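Local coordinates for putative pachytene checkpoint protein 2 (Caenorhabditis elegans, PDB 4XGU) that probably plays a key role in chromosome recombination during meiosis, as an AAA+ protein remodeller that binds and hydrolyses ATP, at residues B[19-23]-B[24-28]; B[60-63]-B[64-67]; B[162-166]-B[167-171]; B[279-282]-B[283-286]. One frame throughout, in Å; residues are numbered along the deposited sequence.

All four contacts are local, and they show how one chemistry of turns changes with its place in the fold. Interactions 1 and 2 fall in the Pch2 N-terminal domain, before and after helix 30-41, with centres about 14 Å apart; F21 of the first touches L65 of the second. Interaction 1 lies at the surface, and the other three are partly buried. Interactions 1, 2 and 3 are turns in connecting loops, whereas interaction 4 is regular helix within the AAA ATPase range, with the shortest backbone bonds. Interaction 3, about 19 Å from interaction 4 between centres, is the one that meets another subunit, and there an asparagine side chain shapes the turn.

Interaction 1 of 4, residues B[19-23]-B[24-28]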
ATOM      1  N   GLN B  19      16.533 -26.360  52.292  1.00 89.97           N
ATOM      2  CA  GLN B  19      15.868 -27.492  51.660  1.00 98.02           C
ATOM      3  C   GLN B  19      15.773 -28.635  52.658  1.00110.45           C
ATOM      4  O   GLN B  19      14.745 -29.308  52.742  1.00118.90           O
ATOM      5  CB  GLN B  19      16.606 -27.945  50.397  1.00 96.32           C
ATOM      6  CG  GLN B  19      16.404 -27.051  49.179  1.00 94.97           C
ATOM      7  CD  GLN B  19      17.256 -25.796  49.217  1.00 99.29           C
ATOM      8  OE1 GLN B  19      18.180 -25.678  50.026  1.00 98.33           O
ATOM      9  NE2 GLN B  19      16.951 -24.849  48.336  1.00100.58           N
ATOM     10  N   LYS B  20      16.845 -28.843  53.419  1.00110.27           N
ATOM     11  CA  LYS B  20      16.886 -29.903  54.425  1.00107.98           C
ATOM     12  C   LYS B  20      15.860 -29.668  55.527  1.00110.55           C
ATOM     13  O   LYS B  20      15.453 -30.607  56.209  1.00114.47           O
ATOM     14  CB  LYS B  20      18.290 -30.029  55.029  1.00101.03           C
ATOM     15  CG  LYS B  20      19.292 -30.732  54.114  1.00 94.42           C
ATOM     16  CD  LYS B  20      20.281 -31.586  54.897  1.00 82.61           C
ATOM     17  CE  LYS B  20      21.613 -30.881  55.079  1.00 72.25           C
ATOM     18  NZ  LYS B  20      22.551 -31.679  55.923  1.00 73.55           N
ATOM     19  N   PHE B  21      15.451 -28.414  55.699  1.00107.71           N
ATOM     20  CA  PHE B  21      14.353 -28.095  56.602  1.00103.54           C
ATOM     21  C   PHE B  21      13.061 -28.680  56.034  1.00101.91           C
ATOM     22  O   PHE B  21      12.639 -28.308  54.937  1.00104.34           O
ATOM     23  CB  PHE B  21      14.221 -26.581  56.791  1.00 96.36           C
ATOM     24  CG  PHE B  21      13.486 -26.179  58.044  1.00 88.25           C
ATOM     25  CD1 PHE B  21      12.141 -26.488  58.212  1.00 88.68           C
ATOM     26  CD2 PHE B  21      14.138 -25.477  59.046  1.00 77.70           C
ATOM     27  CE1 PHE B  21      11.470 -26.117  59.358  1.00 87.03           C
ATOM     28  CE2 PHE B  21      13.471 -25.103  60.194  1.00 75.16           C
ATOM     29  CZ  PHE B  21      12.136 -25.424  60.351  1.00 82.54           C
ATOM     30  N   PRO B  22      12.432 -29.606  56.779  1.00 95.21           N
ATOM     31  CA  PRO B  22      11.165 -30.215  56.362  1.00 93.10           C
ATOM     32  C   PRO B  22       9.997 -29.240  56.470  1.00100.41           C
ATOM     33  O   PRO B  22       9.813 -28.618  57.515  1.00104.25           O
ATOM     34  CB  PRO B  22      10.996 -31.378  57.342  1.00 92.65           C
ATOM     35  CG  PRO B  22      11.721 -30.941  58.562  1.00 92.66           C
ATOM     36  CD  PRO B  22      12.889 -30.118  58.085  1.00 91.85           C
ATOM     37  N   LYS B  23       9.218 -29.112  55.399  1.00103.53           N
ATOM     38  CA  LYS B  23       8.119 -28.153  55.364  1.00101.26           C
ATOM     39  C   LYS B  23       6.998 -28.551  56.321  1.00100.52           C
ATOM     40  O   LYS B  23       6.224 -27.704  56.771  1.00105.68           O
ATOM     41  CB  LYS B  23       7.567 -28.014  53.943  1.00103.94           C
ATOM     42  CG  LYS B  23       6.644 -26.818  53.761  1.00104.44           C
ATOM     43  CD  LYS B  23       5.546 -27.103  52.749  1.00109.53           C
ATOM     44  CE  LYS B  23       6.107 -27.341  51.356  1.00111.34           C
ATOM     45  NZ  LYS B  23       5.018 -27.481  50.346  1.00113.47           N
ATOM     46  N   SER B  24       6.918 -29.839  56.634  1.00 98.22           N
ATOM     47  CA  SER B  24       5.876 -30.351  57.516  1.00 98.89           C
ATOM     48  C   SER B  24       5.996 -29.792  58.933  1.00100.29           C
ATOM     49  O   SER B  24       4.992 -29.543  59.601  1.00101.00           O
ATOM     50  CB  SER B  24       5.921 -31.878  57.553  1.00 96.27           C
ATOM     51  OG  SER B  24       7.198 -32.335  57.962  1.00 92.02           O
ATOM     52  N   THR B  25       7.231 -29.593  59.383  1.00100.46           N
ATOM     53  CA  THR B  25       7.491 -29.129  60.741  1.00 97.51           C
ATOM     54  C   THR B  25       7.365 -27.615  60.881  1.00100.50           C
ATOM     55  O   THR B  25       7.354 -27.088  61.995  1.00111.04           O
ATOM     56  CB  THR B  25       8.899 -29.541  61.209  1.00 92.25           C
ATOM     57  OG1 THR B  25       9.885 -28.905  60.385  1.00 88.85           O
ATOM     58  CG2 THR B  25       9.068 -31.047  61.123  1.00 94.74           C
ATOM     59  N   VAL B  26       7.279 -26.921  59.750  1.00 89.88           N
ATOM     60  CA  VAL B  26       7.221 -25.463  59.743  1.00 78.08           C
ATOM     61  C   VAL B  26       6.022 -24.941  60.527  1.00 82.54           C
ATOM     62  O   VAL B  26       6.163 -24.065  61.382  1.00 85.78           O
ATOM     63  CB  VAL B  26       7.161 -24.909  58.308  1.00 68.70           C
ATOM     64  CG1 VAL B  26       6.874 -23.416  58.324  1.00 63.91           C
ATOM     65  CG2 VAL B  26       8.460 -25.204  57.572  1.00 65.45           C
ATOM     66  N   GLN B  27       4.845 -25.487  60.242  1.00 88.87           N
ATOM     67  CA  GLN B  27       3.626 -25.081  60.935  1.00 93.21           C
ATOM     68  C   GLN B  27       3.699 -25.413  62.419  1.00 94.53           C
ATOM     69  O   GLN B  27       3.093 -24.736  63.247  1.00 94.03           O
ATOM     70  CB  GLN B  27       2.402 -25.748  60.305  1.00 98.54           C
ATOM     71  CG  GLN B  27       1.954 -25.106  59.002  1.00101.64           C
ATOM     72  CD  GLN B  27       1.411 -23.704  59.204  1.00101.84           C
ATOM     73  OE1 GLN B  27       0.686 -23.439  60.164  1.00102.55           O
ATOM     74  NE2 GLN B  27       1.766 -22.794  58.302  1.00101.71           N
ATOM     75  N   LYS B  28       4.453 -26.457  62.747  1.00 97.12           N
ATOM     76  CA  LYS B  28       4.617 -26.887  64.128  1.00 95.68           C
ATOM     77  C   LYS B  28       5.529 -25.936  64.899  1.00 95.43           C
ATOM     78  O   LYS B  28       5.289 -25.650  66.072  1.00 96.78           O
ATOM     79  CB  LYS B  28       5.169 -28.312  64.170  1.00 97.59           C
ATOM     80  CG  LYS B  28       5.199 -28.945  65.549  1.00101.45           C
ATOM     81  CD  LYS B  28       5.592 -30.414  65.451  1.00105.84           C
ATOM     82  CE  LYS B  28       5.605 -31.089  66.815  1.00105.03           C
ATOM     83  NZ  LYS B  28       6.981 -31.492  67.222  1.00 98.72           N
TER
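T25 turns its hydroxyl back onto the carbonyl of P22, and the closest packing of this turn gathers there. The OG1 donates to P22 O over 2.9 Å, coming in 23° from the carbonyl plane, while T25 N adds a weak backbone bond to the same oxygen. T25 reaches this acceptor because its chi1 of 63° sets OG1 between its own N and carbonyl carbon. P22 CG lies 3.3 Å from T25 OG1, with the T25 methyl CG2 close by. F21 brings its ring atom CE1 to 3.4 Å from T25 OG1 and to 3.6 Å from V26 CG2, the aromatic and valine side chains crossing nearly at a right angle. A further backbone bond, V26 N to K23 O at 3.3 Å, follows one residue later. Two overlapping turns of this kind, each closing from residue i to i+3, bend the chain in the Pch2 N-terminal domain on its way from strand 12-16 to helix 30-41. Replacing this threonine, T25, by alanine removes the hydroxyl and would probably leave P22 O with the weak amide bond alone and open a gap beside P22 CG and the F21 ring. The buried V26 also packs on I17, and the carbonyl of F21 is held by K99. The solvent side is looser: S24 OG comes no nearer than 4.0 Å to P22 CB, and K23 meets the following backbone mainly through its CB.

Interaction 2 of 4, residues B[60-63]-B[64-67]; sequences SSLN and ELFE
The F66 ring meets the turn edge-on, with CD1 3.3 Å from L62 O and the oxygen lying in the ring plane, consistent with weakly polarised ring C-H groups turned to the carbonyl oxygen. F66 CE1 is also 3.7 Å from N63 OD1; the two side chains run side by side, pointing the same way, with amide and ring planes 59° apart. It is chi1 of 72° in F66, holding CG between the backbone N and carbonyl carbon, that brings the ring edge back to the L62 carbonyl. L62 O also takes a weak bond from L65 N, while E64 N donates to S61 O at 3.3 Å. Together with N63 N on S60 O, these are the successive i to i+3 bonds of a short 3-10 helix, here leading out of the loop after helix 30-41 towards strand 68-72 of the Pch2 N-terminal domain. The apolar pair L62 CD2 and L65 CD1 is looser, at 4.4 Å, and S61 OG stands 3.7 Å from E64 OE1 on the exposed side. One shell further out, N63 OD1 accepts from V53 N, which fixes the amide beside the ring. L62 and F66 both rest on L36 of helix 30-41, and backbone bonds between E67 and R16 tie the departing chain to strand 12-16.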
ATOM      1  N   SER B  60      21.332 -16.230  68.923  1.00 55.18           N
ATOM      2  CA  SER B  60      21.944 -16.641  67.663  1.00 58.18           C
ATOM      3  C   SER B  60      21.396 -17.989  67.208  1.00 64.88           C
ATOM      4  O   SER B  60      21.705 -18.454  66.112  1.00 67.33           O
ATOM      5  CB  SER B  60      23.466 -16.701  67.792  1.00 58.54           C
ATOM      6  OG  SER B  60      23.863 -17.719  68.694  1.00 66.40           O
ATOM      7  N   SER B  61      20.581 -18.607  68.059  1.00 68.97           N
ATOM      8  CA  SER B  61      19.878 -19.836  67.712  1.00 67.84           C
ATOM      9  C   SER B  61      18.781 -19.555  66.687  1.00 59.23           C
ATOM     10  O   SER B  61      18.272 -20.469  66.038  1.00 60.67           O
ATOM     11  CB  SER B  61      19.281 -20.484  68.962  1.00 84.20           C
ATOM     12  OG  SER B  61      18.481 -21.605  68.622  1.00 99.96           O
ATOM     13  N   LEU B  62      18.417 -18.285  66.548  1.00 50.06           N
ATOM     14  CA  LEU B  62      17.430 -17.887  65.557  1.00 51.56           C
ATOM     15  C   LEU B  62      18.004 -18.040  64.156  1.00 54.63           C
ATOM     16  O   LEU B  62      17.266 -18.111  63.176  1.00 64.20           O
ATOM     17  CB  LEU B  62      16.977 -16.446  65.791  1.00 52.14           C
ATOM     18  CG  LEU B  62      16.214 -16.159  67.083  1.00 55.27           C
ATOM     19  CD1 LEU B  62      16.150 -14.664  67.337  1.00 57.11           C
ATOM     20  CD2 LEU B  62      14.814 -16.750  67.015  1.00 55.24           C
ATOM     21  N   ASN B  63      19.328 -18.089  64.067  1.00 50.26           N
ATOM     22  CA  ASN B  63      20.003 -18.210  62.781  1.00 51.81           C
ATOM     23  C   ASN B  63      19.889 -19.611  62.206  1.00 55.39           C
ATOM     24  O   ASN B  63      20.046 -19.808  61.003  1.00 60.78           O
ATOM     25  CB  ASN B  63      21.478 -17.825  62.906  1.00 52.81           C
ATOM     26  CG  ASN B  63      21.677 -16.333  63.067  1.00 58.61           C
ATOM     27  OD1 ASN B  63      20.837 -15.536  62.651  1.00 62.29           O
ATOM     28  ND2 ASN B  63      22.796 -15.947  63.664  1.00 64.74           N
ATOM     29  N   GLU B  64      19.613 -20.584  63.068  1.00 57.07           N
ATOM     30  CA  GLU B  64      19.494 -21.970  62.628  1.00 66.27           C
ATOM     31  C   GLU B  64      18.182 -22.210  61.884  1.00 73.65           C
ATOM     32  O   GLU B  64      17.981 -23.271  61.297  1.00 82.95           O
ATOM     33  CB  GLU B  64      19.608 -22.922  63.821  1.00 74.85           C
ATOM     34  CG  GLU B  64      20.998 -22.981  64.445  1.00 87.35           C
ATOM     35  CD  GLU B  64      21.046 -23.850  65.692  1.00100.03           C
ATOM     36  OE1 GLU B  64      19.977 -24.108  66.283  1.00105.15           O
ATOM     37  OE2 GLU B  64      22.154 -24.279  66.082  1.00104.82           O
ATOM     38  N   LEU B  65      17.297 -21.216  61.903  1.00 70.67           N
ATOM     39  CA  LEU B  65      15.975 -21.341  61.292  1.00 66.16           C
ATOM     40  C   LEU B  65      15.950 -20.958  59.817  1.00 65.44           C
ATOM     41  O   LEU B  65      15.422 -21.696  58.986  1.00 69.69           O
ATOM     42  CB  LEU B  65      14.959 -20.475  62.043  1.00 66.50           C
ATOM     43  CG  LEU B  65      14.586 -20.859  63.475  1.00 72.33           C
ATOM     44  CD1 LEU B  65      13.648 -19.823  64.072  1.00 70.99           C
ATOM     45  CD2 LEU B  65      13.947 -22.234  63.509  1.00 79.18           C
ATOM     46  N   PHE B  66      16.518 -19.801  59.494  1.00 64.51           N
ATOM     47  CA  PHE B  66      16.356 -19.227  58.163  1.00 63.28           C
ATOM     48  C   PHE B  66      17.657 -19.081  57.382  1.00 68.11           C
ATOM     49  O   PHE B  66      18.752 -19.140  57.941  1.00 76.05           O
ATOM     50  CB  PHE B  66      15.679 -17.861  58.270  1.00 59.96           C
ATOM     51  CG  PHE B  66      16.562 -16.785  58.840  1.00 53.69           C
ATOM     52  CD1 PHE B  66      16.867 -16.759  60.188  1.00 49.32           C
ATOM     53  CD2 PHE B  66      17.076 -15.790  58.025  1.00 47.67           C
ATOM     54  CE1 PHE B  66      17.673 -15.765  60.714  1.00 44.86           C
ATOM     55  CE2 PHE B  66      17.882 -14.795  58.544  1.00 45.05           C
ATOM     56  CZ  PHE B  66      18.180 -14.783  59.891  1.00 45.47           C
ATOM     57  N   GLU B  67      17.513 -18.886  56.076  1.00 67.51           N
ATOM     58  CA  GLU B  67      18.644 -18.667  55.188  1.00 62.59           C
ATOM     59  C   GLU B  67      18.671 -17.196  54.787  1.00 52.03           C
ATOM     60  O   GLU B  67      19.727 -16.628  54.521  1.00 54.25           O
ATOM     61  CB  GLU B  67      18.542 -19.572  53.955  1.00 77.90           C
ATOM     62  CG  GLU B  67      19.876 -20.077  53.424  1.00 91.49           C
ATOM     63  CD  GLU B  67      19.719 -21.211  52.422  1.00105.03           C
ATOM     64  OE1 GLU B  67      19.017 -21.024  51.404  1.00106.98           O
ATOM     65  OE2 GLU B  67      20.297 -22.296  52.657  1.00110.77           O
TER

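Interaction 3 of 4, residues B[162-166]-B[167-171]; sequences KHVNT and KIINV
N165 grips K167 and I169, using its side chain for one and its backbone for the other. Two hydrogen bonds make up the polar part. K167 N donates to N165 OD1 over 3.0 Å, which closes an Asx turn; the donor stands 37° above the amide carbonyl plane. N165 O receives I169 N at 3.0 Å, an i to i+4 bond that closes a five-residue turn. CG of N165, trans to N at chi1 -166°, brings OD1 round beside the K167 chain, whose CB lies 3.3 Å from that OD1. A weaker polar contact is the CA-H of T166 directed at I169 O, and T166 O lies 2.9 Å from I169 O, a close, probably unfavourable approach of two acceptors. The apolar pair is V164 CG1 and I169 CB, 3.8 Å apart. I168 CG1 makes a van der Waals contact with N165 ND2 at 4.1 Å, the side chains crossing roughly at right angles. A leucine in place of N165 has no amide oxygen, and K167 N would probably lose its mate and the turn be freer to open. The loop leads from helix 145-161 to strand 174-178 and meets the second subunit, whose E337 accepts from N165 N and whose I341 packs on V164. N165 serves the bend and, through its backbone N, the neighbour, which probably couples loop shape to the subunit interface.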
ATOM      1  N   LYS B 162      -9.906 -14.404  44.394  1.00 82.65           N
ATOM      2  CA  LYS B 162     -11.220 -14.397  45.027  1.00 75.62           C
ATOM      3  C   LYS B 162     -12.349 -14.473  44.002  1.00 79.29           C
ATOM      4  O   LYS B 162     -13.519 -14.303  44.343  1.00 79.83           O
ATOM      5  CB  LYS B 162     -11.375 -13.153  45.898  1.00 73.16           C
ATOM      6  CG  LYS B 162     -10.533 -13.188  47.164  1.00 75.89           C
ATOM      7  CD  LYS B 162     -10.186 -11.790  47.645  1.00 82.61           C
ATOM      8  CE  LYS B 162      -9.400 -11.827  48.947  1.00 84.84           C
ATOM      9  NZ  LYS B 162     -10.237 -12.297  50.085  1.00 92.07           N
ATOM     10  N   HIS B 163     -11.980 -14.720  42.748  1.00 79.52           N
ATOM     11  CA  HIS B 163     -12.934 -14.981  41.669  1.00 82.91           C
ATOM     12  C   HIS B 163     -13.936 -13.851  41.447  1.00 83.58           C
ATOM     13  O   HIS B 163     -15.147 -14.069  41.468  1.00 87.00           O
ATOM     14  CB  HIS B 163     -13.676 -16.288  41.943  1.00 89.51           C
ATOM     15  CG  HIS B 163     -12.766 -17.443  42.219  1.00 99.88           C
ATOM     16  ND1 HIS B 163     -12.039 -18.071  41.230  1.00105.18           N
ATOM     17  CD2 HIS B 163     -12.452 -18.075  43.374  1.00103.31           C
ATOM     18  CE1 HIS B 163     -11.323 -19.044  41.763  1.00105.85           C
ATOM     19  NE2 HIS B 163     -11.554 -19.068  43.062  1.00104.96           N
ATOM     20  N   VAL B 164     -13.422 -12.647  41.221  1.00 84.43           N
ATOM     21  CA  VAL B 164     -14.266 -11.495  40.938  1.00 84.47           C
ATOM     22  C   VAL B 164     -14.936 -11.630  39.581  1.00 86.83           C
ATOM     23  O   VAL B 164     -14.303 -12.045  38.613  1.00 90.52           O
ATOM     24  CB  VAL B 164     -13.462 -10.184  40.955  1.00 84.17           C
ATOM     25  CG1 VAL B 164     -14.394  -8.985  40.840  1.00 87.62           C
ATOM     26  CG2 VAL B 164     -12.641 -10.092  42.214  1.00 91.93           C
ATOM     27  N   ASN B 165     -16.214 -11.278  39.514  1.00 93.02           N
ATOM     28  CA  ASN B 165     -16.913 -11.221  38.239  1.00 95.90           C
ATOM     29  C   ASN B 165     -16.298 -10.134  37.365  1.00 95.88           C
ATOM     30  O   ASN B 165     -16.339  -8.954  37.715  1.00 97.51           O
ATOM     31  CB  ASN B 165     -18.405 -10.965  38.450  1.00 97.73           C
ATOM     32  CG  ASN B 165     -19.225 -11.225  37.201  1.00100.59           C
ATOM     33  OD1 ASN B 165     -18.721 -11.145  36.081  1.00107.37           O
ATOM     34  ND2 ASN B 165     -20.501 -11.538  37.391  1.00 96.21           N
ATOM     35  N   THR B 166     -15.726 -10.536  36.235  1.00 95.63           N
ATOM     36  CA  THR B 166     -15.046  -9.603  35.343  1.00 92.95           C
ATOM     37  C   THR B 166     -16.030  -8.615  34.719  1.00 95.34           C
ATOM     38  O   THR B 166     -15.659  -7.496  34.363  1.00 93.88           O
ATOM     39  CB  THR B 166     -14.291 -10.344  34.221  1.00 97.76           C
ATOM     40  OG1 THR B 166     -13.675 -11.525  34.751  1.00 98.16           O
ATOM     41  CG2 THR B 166     -13.222  -9.450  33.610  1.00 99.66           C
ATOM     42  N   LYS B 167     -17.287  -9.032  34.598  1.00 95.42           N
ATOM     43  CA  LYS B 167     -18.327  -8.196  34.004  1.00101.11           C
ATOM     44  C   LYS B 167     -18.673  -7.006  34.895  1.00 99.69           C
ATOM     45  O   LYS B 167     -18.810  -5.881  34.415  1.00104.70           O
ATOM     46  CB  LYS B 167     -19.583  -9.025  33.726  1.00103.65           C
ATOM     47  CG  LYS B 167     -19.342 -10.214  32.807  1.00106.88           C
ATOM     48  CD  LYS B 167     -20.435 -11.271  32.925  1.00110.68           C
ATOM     49  CE  LYS B 167     -21.677 -10.916  32.115  1.00119.90           C
ATOM     50  NZ  LYS B 167     -22.538  -9.889  32.767  1.00123.34           N
ATOM     51  N   ILE B 168     -18.816  -7.256  36.193  1.00 92.09           N
ATOM     52  CA  ILE B 168     -19.140  -6.189  37.130  1.00 86.65           C
ATOM     53  C   ILE B 168     -17.912  -5.324  37.394  1.00 78.82           C
ATOM     54  O   ILE B 168     -17.946  -4.108  37.209  1.00 82.79           O
ATOM     55  CB  ILE B 168     -19.683  -6.745  38.460  1.00 86.98           C
ATOM     56  CG1 ILE B 168     -20.952  -7.565  38.213  1.00 91.09           C
ATOM     57  CG2 ILE B 168     -19.971  -5.612  39.436  1.00 87.27           C
ATOM     58  CD1 ILE B 168     -21.611  -8.072  39.479  1.00 96.38           C
ATOM     59  N   ILE B 169     -16.823  -5.956  37.820  1.00 72.91           N
ATOM     60  CA  ILE B 169     -15.576  -5.240  38.056  1.00 75.69           C
ATOM     61  C   ILE B 169     -14.530  -5.621  37.015  1.00 80.50           C
ATOM     62  O   ILE B 169     -14.219  -6.797  36.834  1.00 84.03           O
ATOM     63  CB  ILE B 169     -15.026  -5.515  39.464  1.00 71.98           C
ATOM     64  CG1 ILE B 169     -15.964  -4.925  40.517  1.00 73.59           C
ATOM     65  CG2 ILE B 169     -13.627  -4.938  39.614  1.00 70.38           C
ATOM     66  CD1 ILE B 169     -15.454  -5.058  41.928  1.00 71.67           C
ATOM     67  N   ASN B 170     -13.987  -4.616  36.336  1.00 81.93           N
ATOM     68  CA  ASN B 170     -13.079  -4.847  35.219  1.00 87.78           C
ATOM     69  C   ASN B 170     -11.652  -5.171  35.655  1.00 85.53           C
ATOM     70  O   ASN B 170     -10.918  -4.302  36.123  1.00 91.68           O
ATOM     71  CB  ASN B 170     -13.080  -3.630  34.293  1.00 91.03           C
ATOM     72  CG  ASN B 170     -12.104  -3.769  33.146  1.00 90.90           C
ATOM     73  OD1 ASN B 170     -12.333  -4.532  32.208  1.00 93.86           O
ATOM     74  ND2 ASN B 170     -11.011  -3.019  33.209  1.00 89.88           N
ATOM     75  N   VAL B 171     -11.269  -6.434  35.496  1.00 79.16           N
ATOM     76  CA  VAL B 171      -9.919  -6.882  35.812  1.00 68.37           C
ATOM     77  C   VAL B 171      -9.315  -7.583  34.596  1.00 76.87           C
ATOM     78  O   VAL B 171      -9.690  -8.710  34.271  1.00 81.88           O
ATOM     79  CB  VAL B 171      -9.903  -7.833  37.025  1.00 62.05           C
ATOM     80  CG1 VAL B 171      -8.491  -8.317  37.308  1.00 60.14           C
ATOM     81  CG2 VAL B 171     -10.487  -7.144  38.249  1.00 63.04           C
TER

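Interaction 4 of 4, residues B[279-282]-B[283-286]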
ATOM      1  N   ALA B 279      -3.526 -13.622  16.075  1.00113.19           N
ATOM      2  CA  ALA B 279      -3.544 -14.882  16.805  1.00106.53           C
ATOM      3  C   ALA B 279      -2.982 -14.672  18.203  1.00101.00           C
ATOM      4  O   ALA B 279      -3.519 -15.192  19.180  1.00 97.49           O
ATOM      5  CB  ALA B 279      -2.750 -15.945  16.063  1.00104.90           C
ATOM      6  N   LEU B 280      -1.906 -13.896  18.288  1.00100.07           N
ATOM      7  CA  LEU B 280      -1.276 -13.589  19.565  1.00 95.27           C
ATOM      8  C   LEU B 280      -2.261 -12.904  20.508  1.00 98.79           C
ATOM      9  O   LEU B 280      -2.447 -13.339  21.646  1.00 98.57           O
ATOM     10  CB  LEU B 280      -0.044 -12.706  19.358  1.00 89.54           C
ATOM     11  CG  LEU B 280       0.712 -12.321  20.632  1.00 89.46           C
ATOM     12  CD1 LEU B 280       1.503 -13.506  21.169  1.00 90.63           C
ATOM     13  CD2 LEU B 280       1.617 -11.122  20.390  1.00 88.71           C
ATOM     14  N   LEU B 281      -2.893 -11.838  20.026  1.00100.08           N
ATOM     15  CA  LEU B 281      -3.859 -11.079  20.819  1.00 94.75           C
ATOM     16  C   LEU B 281      -5.075 -11.921  21.196  1.00 91.90           C
ATOM     17  O   LEU B 281      -5.612 -11.790  22.297  1.00 93.21           O
ATOM     18  CB  LEU B 281      -4.307  -9.828  20.061  1.00 94.65           C
ATOM     19  CG  LEU B 281      -3.670  -8.507  20.507  1.00 95.68           C
ATOM     20  CD1 LEU B 281      -2.163  -8.526  20.306  1.00 99.04           C
ATOM     21  CD2 LEU B 281      -4.298  -7.334  19.771  1.00 99.04           C
ATOM     22  N   THR B 282      -5.507 -12.779  20.276  1.00 91.63           N
ATOM     23  CA  THR B 282      -6.586 -13.718  20.554  1.00 92.86           C
ATOM     24  C   THR B 282      -6.154 -14.714  21.627  1.00102.38           C
ATOM     25  O   THR B 282      -6.909 -15.007  22.557  1.00107.26           O
ATOM     26  CB  THR B 282      -7.018 -14.476  19.286  1.00 86.16           C
ATOM     27  OG1 THR B 282      -7.543 -13.547  18.330  1.00 84.54           O
ATOM     28  CG2 THR B 282      -8.080 -15.512  19.615  1.00 86.91           C
ATOM     29  N   GLN B 283      -4.931 -15.221  21.502  1.00102.41           N
ATOM     30  CA  GLN B 283      -4.387 -16.152  22.486  1.00 96.84           C
ATOM     31  C   GLN B 283      -4.140 -15.458  23.819  1.00 93.62           C
ATOM     32  O   GLN B 283      -4.251 -16.079  24.877  1.00 95.85           O
ATOM     33  CB  GLN B 283      -3.094 -16.788  21.975  1.00 94.58           C
ATOM     34  CG  GLN B 283      -3.312 -17.805  20.878  1.00 98.73           C
ATOM     35  CD  GLN B 283      -4.443 -18.753  21.199  1.00101.36           C
ATOM     36  OE1 GLN B 283      -4.372 -19.521  22.159  1.00 98.56           O
ATOM     37  NE2 GLN B 283      -5.505 -18.696  20.405  1.00107.46           N
ATOM     38  N   ILE B 284      -3.804 -14.172  23.763  1.00 89.41           N
ATOM     39  CA  ILE B 284      -3.672 -13.368  24.972  1.00 80.00           C
ATOM     40  C   ILE B 284      -5.019 -13.278  25.677  1.00 75.83           C
ATOM     41  O   ILE B 284      -5.104 -13.443  26.893  1.00 76.51           O
ATOM     42  CB  ILE B 284      -3.152 -11.947  24.667  1.00 75.76           C
ATOM     43  CG1 ILE B 284      -1.660 -11.978  24.342  1.00 78.99           C
ATOM     44  CG2 ILE B 284      -3.384 -11.028  25.850  1.00 72.44           C
ATOM     45  CD1 ILE B 284      -1.077 -10.616  24.037  1.00 78.87           C
ATOM     46  N   ASP B 285      -6.070 -13.038  24.901  1.00 83.64           N
ATOM     47  CA  ASP B 285      -7.418 -12.908  25.443  1.00 92.18           C
ATOM     48  C   ASP B 285      -7.914 -14.180  26.122  1.00 93.54           C
ATOM     49  O   ASP B 285      -8.592 -14.117  27.149  1.00 94.53           O
ATOM     50  CB  ASP B 285      -8.395 -12.505  24.339  1.00102.87           C
ATOM     51  CG  ASP B 285      -8.449 -11.006  24.131  1.00111.13           C
ATOM     52  OD1 ASP B 285      -7.394 -10.349  24.254  1.00106.67           O
ATOM     53  OD2 ASP B 285      -9.551 -10.485  23.855  1.00120.34           O
ATOM     54  N   ARG B 286      -7.583 -15.331  25.544  1.00 92.79           N
ATOM     55  CA  ARG B 286      -7.996 -16.608  26.114  1.00 92.84           C
ATOM     56  C   ARG B 286      -7.370 -16.825  27.481  1.00 91.67           C
ATOM     57  O   ARG B 286      -8.022 -17.283  28.419  1.00 96.98           O
ATOM     58  CB  ARG B 286      -7.616 -17.764  25.189  1.00 95.28           C
ATOM     59  CG  ARG B 286      -7.735 -19.132  25.848  1.00 96.91           C
ATOM     60  CD  ARG B 286      -7.836 -20.244  24.821  1.00102.56           C
ATOM     61  NE  ARG B 286      -6.598 -20.414  24.072  1.00105.63           N
ATOM     62  CZ  ARG B 286      -5.904 -21.547  24.025  1.00111.95           C
ATOM     63  NH1 ARG B 286      -6.331 -22.615  24.686  1.00111.63           N
ATOM     64  NH2 ARG B 286      -4.786 -21.614  23.315  1.00116.87           N
TER
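A279 O receives Q283 N at 2.7 Å, and Q283 CG folds over the same oxygen at 3.1 Å. Next, L280 O takes a short bond of 2.6 Å from I284 N, while L280 CG meets I284 CD1 at 4.2 Å; L280 itself reaches V229 and F233 of helix 228-241. One residue on, L281 O holds D285 N at 2.9 Å. Because D285 OD1 also lies 3.0 Å from L281 O, two acceptors are brought together, a cost probably eased by the salt bridge of D285 to R312. The L281 side chain, packed on A308 and R312 of helix 307-312, touches I284 through their CD1 atoms. Last, T282 O accepts from R286 N at 3.1 Å, and T282 OG1 turns back to N278 O. These i to i+4 bonds are the regular alpha-helical pattern of helix 275-288 in the AAA ATPase domain. R286, bent at chi3, lays the edge of its guanidinium on the Q283 amide, with a weak NE bond to OE1, and pairs with D234 and D237. Backbone bonds carry the helix, while leucines and paired charges fit its flanks to helices 228-241 and 307-312.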